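Local coordinates for metal transporter CNNM3 (Homo sapiens, PDB 6DFD), which probably takes part in magnesium efflux across the membrane, its cyclic nucleotide-binding homology domain mediating dimerization, at residues A[116-121]-A[185-190]. The protein carries 6 engineered substitutions. Numbering follows the deposited sequence.
Sequences QGRVEV and ALSDLQ
Q116 and Q190 form an antiparallel hydrogen-bonded pair: Q116 N gives its hydrogen to Q190 O at 3.1 Å, and Q190 N returns a bond to Q116 O. Two residues on from Q116, R118 O accepts from L186 N at 2.7 Å, next to the non-hydrogen-bonded pair V119 and A185; the register has shifted by two between these pairings.

The interruption is filled by a side chain. S187 OG accepts from R118 N at 3.0 Å, with a bent N-H...O angle of 140°, and donates to D188 O from above that carbonyl plane. A chi1 of 70° puts OG between its own backbone N and carbonyl carbon, turned toward G117, whose CA is 3.4 Å away. An alanine at S187 would probably leave R118 N and D188 O without this shared mate, and the side-chain bridge between the two bends lost. At G117, a CB would clash with L189 CD2 and D188 O, and at a phi of 123° it would also be jammed against the carbonyl O of Q116, which by itself calls for glycine. R118 leads away from the contact, its NE in a salt bridge with E131.

Two apolar contacts complete the joint. V119 CG1 meets L189 CD1 at 3.7 Å, the two side chains crossing at about a right angle, with V87 touching L189. L186 CG instead rests on the E120 backbone, 3.7 Å from its N.

Both segments pass from one four-stranded antiparallel sheet to the other, so the paired bends join the two sheets of the cupin-like beta-barrel of the CNBH domain.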
ATOM      1  N   GLN A 116      -0.571 -15.129  -3.073  1.00 32.19           N
ATOM      2  CA  GLN A 116       0.518 -15.471  -2.174  1.00 31.86           C
ATOM      3  C   GLN A 116       1.731 -14.645  -2.570  1.00 30.93           C
ATOM      4  O   GLN A 116       2.013 -14.493  -3.758  1.00 31.12           O
ATOM      5  CB  GLN A 116       0.842 -16.971  -2.251  1.00 35.64           C
ATOM      6  CG  GLN A 116       1.907 -17.431  -1.274  1.00 43.63           C
ATOM      7  CD  GLN A 116       2.243 -18.903  -1.431  1.00 51.46           C
ATOM      8  OE1 GLN A 116       1.419 -19.699  -1.882  1.00 51.57           O
ATOM      9  NE2 GLN A 116       3.463 -19.272  -1.060  1.00 56.31           N
ATOM     10  N   GLY A 117       2.424 -14.092  -1.587  1.00 32.88           N
ATOM     11  CA  GLY A 117       3.674 -13.403  -1.834  1.00 35.94           C
ATOM     12  C   GLY A 117       3.642 -11.975  -1.330  1.00 35.62           C
ATOM     13  O   GLY A 117       2.675 -11.519  -0.720  1.00 33.72           O
ATOM     14  N   ARG A 118       4.736 -11.263  -1.618  1.00 31.64           N
ATOM     15  CA  ARG A 118       4.995  -9.951  -1.042  1.00 30.35           C
ATOM     16  C   ARG A 118       5.430  -8.979  -2.124  1.00 29.21           C
ATOM     17  O   ARG A 118       6.235  -9.325  -2.996  1.00 31.75           O
ATOM     18  CB  ARG A 118       6.084 -10.030   0.035  1.00 34.07           C
ATOM     19  CG  ARG A 118       5.910 -11.164   1.012  1.00 38.40           C
ATOM     20  CD  ARG A 118       4.731 -10.904   1.941  1.00 40.57           C
ATOM     21  NE  ARG A 118       5.018  -9.808   2.857  1.00 45.90           N
ATOM     22  CZ  ARG A 118       4.240  -9.453   3.873  1.00 52.50           C
ATOM     23  NH1 ARG A 118       3.104 -10.101   4.106  1.00 56.02           N
ATOM     24  NH2 ARG A 118       4.602  -8.446   4.657  1.00 54.61           N
ATOM     25  N   VAL A 119       4.916  -7.754  -2.047  1.00 30.59           N
ATOM     26  CA  VAL A 119       5.258  -6.709  -3.001  1.00 31.79           C
ATOM     27  C   VAL A 119       5.573  -5.424  -2.249  1.00 32.07           C
ATOM     28  O   VAL A 119       5.108  -5.198  -1.128  1.00 31.08           O
ATOM     29  CB  VAL A 119       4.125  -6.454  -4.026  1.00 33.60           C
ATOM     30  CG1 VAL A 119       3.915  -7.670  -4.906  1.00 34.68           C
ATOM     31  CG2 VAL A 119       2.842  -6.060  -3.320  1.00 32.55           C
ATOM     32  N   GLU A 120       6.378  -4.583  -2.878  1.00 34.35           N
ATOM     33  CA  GLU A 120       6.593  -3.220  -2.431  1.00 36.36           C
ATOM     34  C   GLU A 120       5.814  -2.298  -3.346  1.00 35.42           C
ATOM     35  O   GLU A 120       5.871  -2.431  -4.577  1.00 36.03           O
ATOM     36  CB  GLU A 120       8.077  -2.841  -2.448  1.00 41.20           C
ATOM     37  CG  GLU A 120       8.342  -1.389  -2.037  1.00 46.61           C
ATOM     38  CD  GLU A 120       9.826  -1.050  -2.008  1.00 53.71           C
ATOM     39  OE1 GLU A 120      10.464  -1.269  -0.959  1.00 55.90           O
ATOM     40  OE2 GLU A 120      10.347  -0.580  -3.041  1.00 56.47           O
ATOM     41  N   VAL A 121       5.091  -1.370  -2.740  1.00 36.01           N
ATOM     42  CA  VAL A 121       4.282  -0.393  -3.443  1.00 39.91           C
ATOM     43  C   VAL A 121       4.868   0.974  -3.144  1.00 41.83           C
ATOM     44  O   VAL A 121       5.115   1.301  -1.977  1.00 43.81           O
ATOM     45  CB  VAL A 121       2.810  -0.448  -2.995  1.00 44.50           C
ATOM     46  CG1 VAL A 121       1.967   0.479  -3.842  1.00 47.56           C
ATOM     47  CG2 VAL A 121       2.278  -1.868  -3.052  1.00 46.92           C
ATOM     48  N   ALA A 185       7.521  -7.172  -7.096  1.00 36.25           N
ATOM     49  CA  ALA A 185       7.629  -8.395  -6.317  1.00 34.87           C
ATOM     50  C   ALA A 185       8.847  -8.351  -5.407  1.00 36.30           C
ATOM     51  O   ALA A 185       9.930  -7.921  -5.817  1.00 35.57           O
ATOM     52  CB  ALA A 185       7.743  -9.600  -7.241  1.00 35.03           C
ATOM     53  N   LEU A 186       8.656  -8.819  -4.173  1.00 35.51           N
ATOM     54  CA  LEU A 186       9.733  -9.073  -3.232  1.00 36.63           C
ATOM     55  C   LEU A 186       9.944 -10.560  -2.987  1.00 37.25           C
ATOM     56  O   LEU A 186      10.839 -10.932  -2.219  1.00 37.08           O
ATOM     57  CB  LEU A 186       9.443  -8.370  -1.899  1.00 35.87           C
ATOM     58  CG  LEU A 186       9.195  -6.869  -1.956  1.00 36.07           C
ATOM     59  CD1 LEU A 186       8.855  -6.374  -0.546  1.00 33.85           C
ATOM     60  CD2 LEU A 186      10.402  -6.126  -2.524  1.00 42.38           C
ATOM     61  N   SER A 187       9.157 -11.412  -3.634  1.00 34.37           N
ATOM     62  CA  SER A 187       9.175 -12.855  -3.442  1.00 35.51           C
ATOM     63  C   SER A 187       8.488 -13.464  -4.652  1.00 34.82           C
ATOM     64  O   SER A 187       7.888 -12.750  -5.456  1.00 35.24           O
ATOM     65  CB  SER A 187       8.448 -13.265  -2.160  1.00 35.71           C
ATOM     66  OG  SER A 187       7.037 -13.067  -2.300  1.00 36.36           O
ATOM     67  N   ASP A 188       8.557 -14.790  -4.773  1.00 34.92           N
ATOM     68  CA  ASP A 188       7.678 -15.451  -5.729  1.00 35.13           C
ATOM     69  C   ASP A 188       6.250 -15.017  -5.451  1.00 32.71           C
ATOM     70  O   ASP A 188       5.842 -14.909  -4.293  1.00 31.42           O
ATOM     71  CB  ASP A 188       7.758 -16.969  -5.619  1.00 39.06           C
ATOM     72  CG  ASP A 188       9.086 -17.535  -6.075  1.00 44.38           C
ATOM     73  OD1 ASP A 188       9.844 -16.852  -6.800  1.00 44.98           O
ATOM     74  OD2 ASP A 188       9.341 -18.694  -5.706  1.00 46.15           O
ATOM     75  N   LEU A 189       5.490 -14.759  -6.512  1.00 34.31           N
ATOM     76  CA  LEU A 189       4.094 -14.367  -6.369  1.00 34.00           C
ATOM     77  C   LEU A 189       3.193 -15.381  -7.052  1.00 33.93           C
ATOM     78  O   LEU A 189       3.507 -15.865  -8.143  1.00 33.87           O
ATOM     79  CB  LEU A 189       3.799 -12.989  -6.984  1.00 35.66           C
ATOM     80  CG  LEU A 189       4.641 -11.792  -6.546  1.00 37.07           C
ATOM     81  CD1 LEU A 189       4.148 -10.542  -7.255  1.00 38.00           C
ATOM     82  CD2 LEU A 189       4.593 -11.615  -5.037  1.00 35.57           C
ATOM     83  N   GLN A 190       2.056 -15.669  -6.416  1.00 31.40           N
ATOM     84  CA  GLN A 190       0.937 -16.325  -7.077  1.00 33.31           C
ATOM     85  C   GLN A 190      -0.201 -15.320  -7.139  1.00 31.35           C
ATOM     86  O   GLN A 190      -0.596 -14.766  -6.103  1.00 31.71           O
ATOM     87  CB  GLN A 190       0.505 -17.597  -6.344  1.00 40.72           C
ATOM     88  CG  GLN A 190      -0.455 -18.470  -7.147  1.00 52.77           C
ATOM     89  CD  GLN A 190       0.185 -19.058  -8.398  1.00 67.43           C
ATOM     90  OE1 GLN A 190       1.350 -19.456  -8.389  1.00 71.92           O
ATOM     91  NE2 GLN A 190      -0.579 -19.105  -9.485  1.00 73.17           N
TER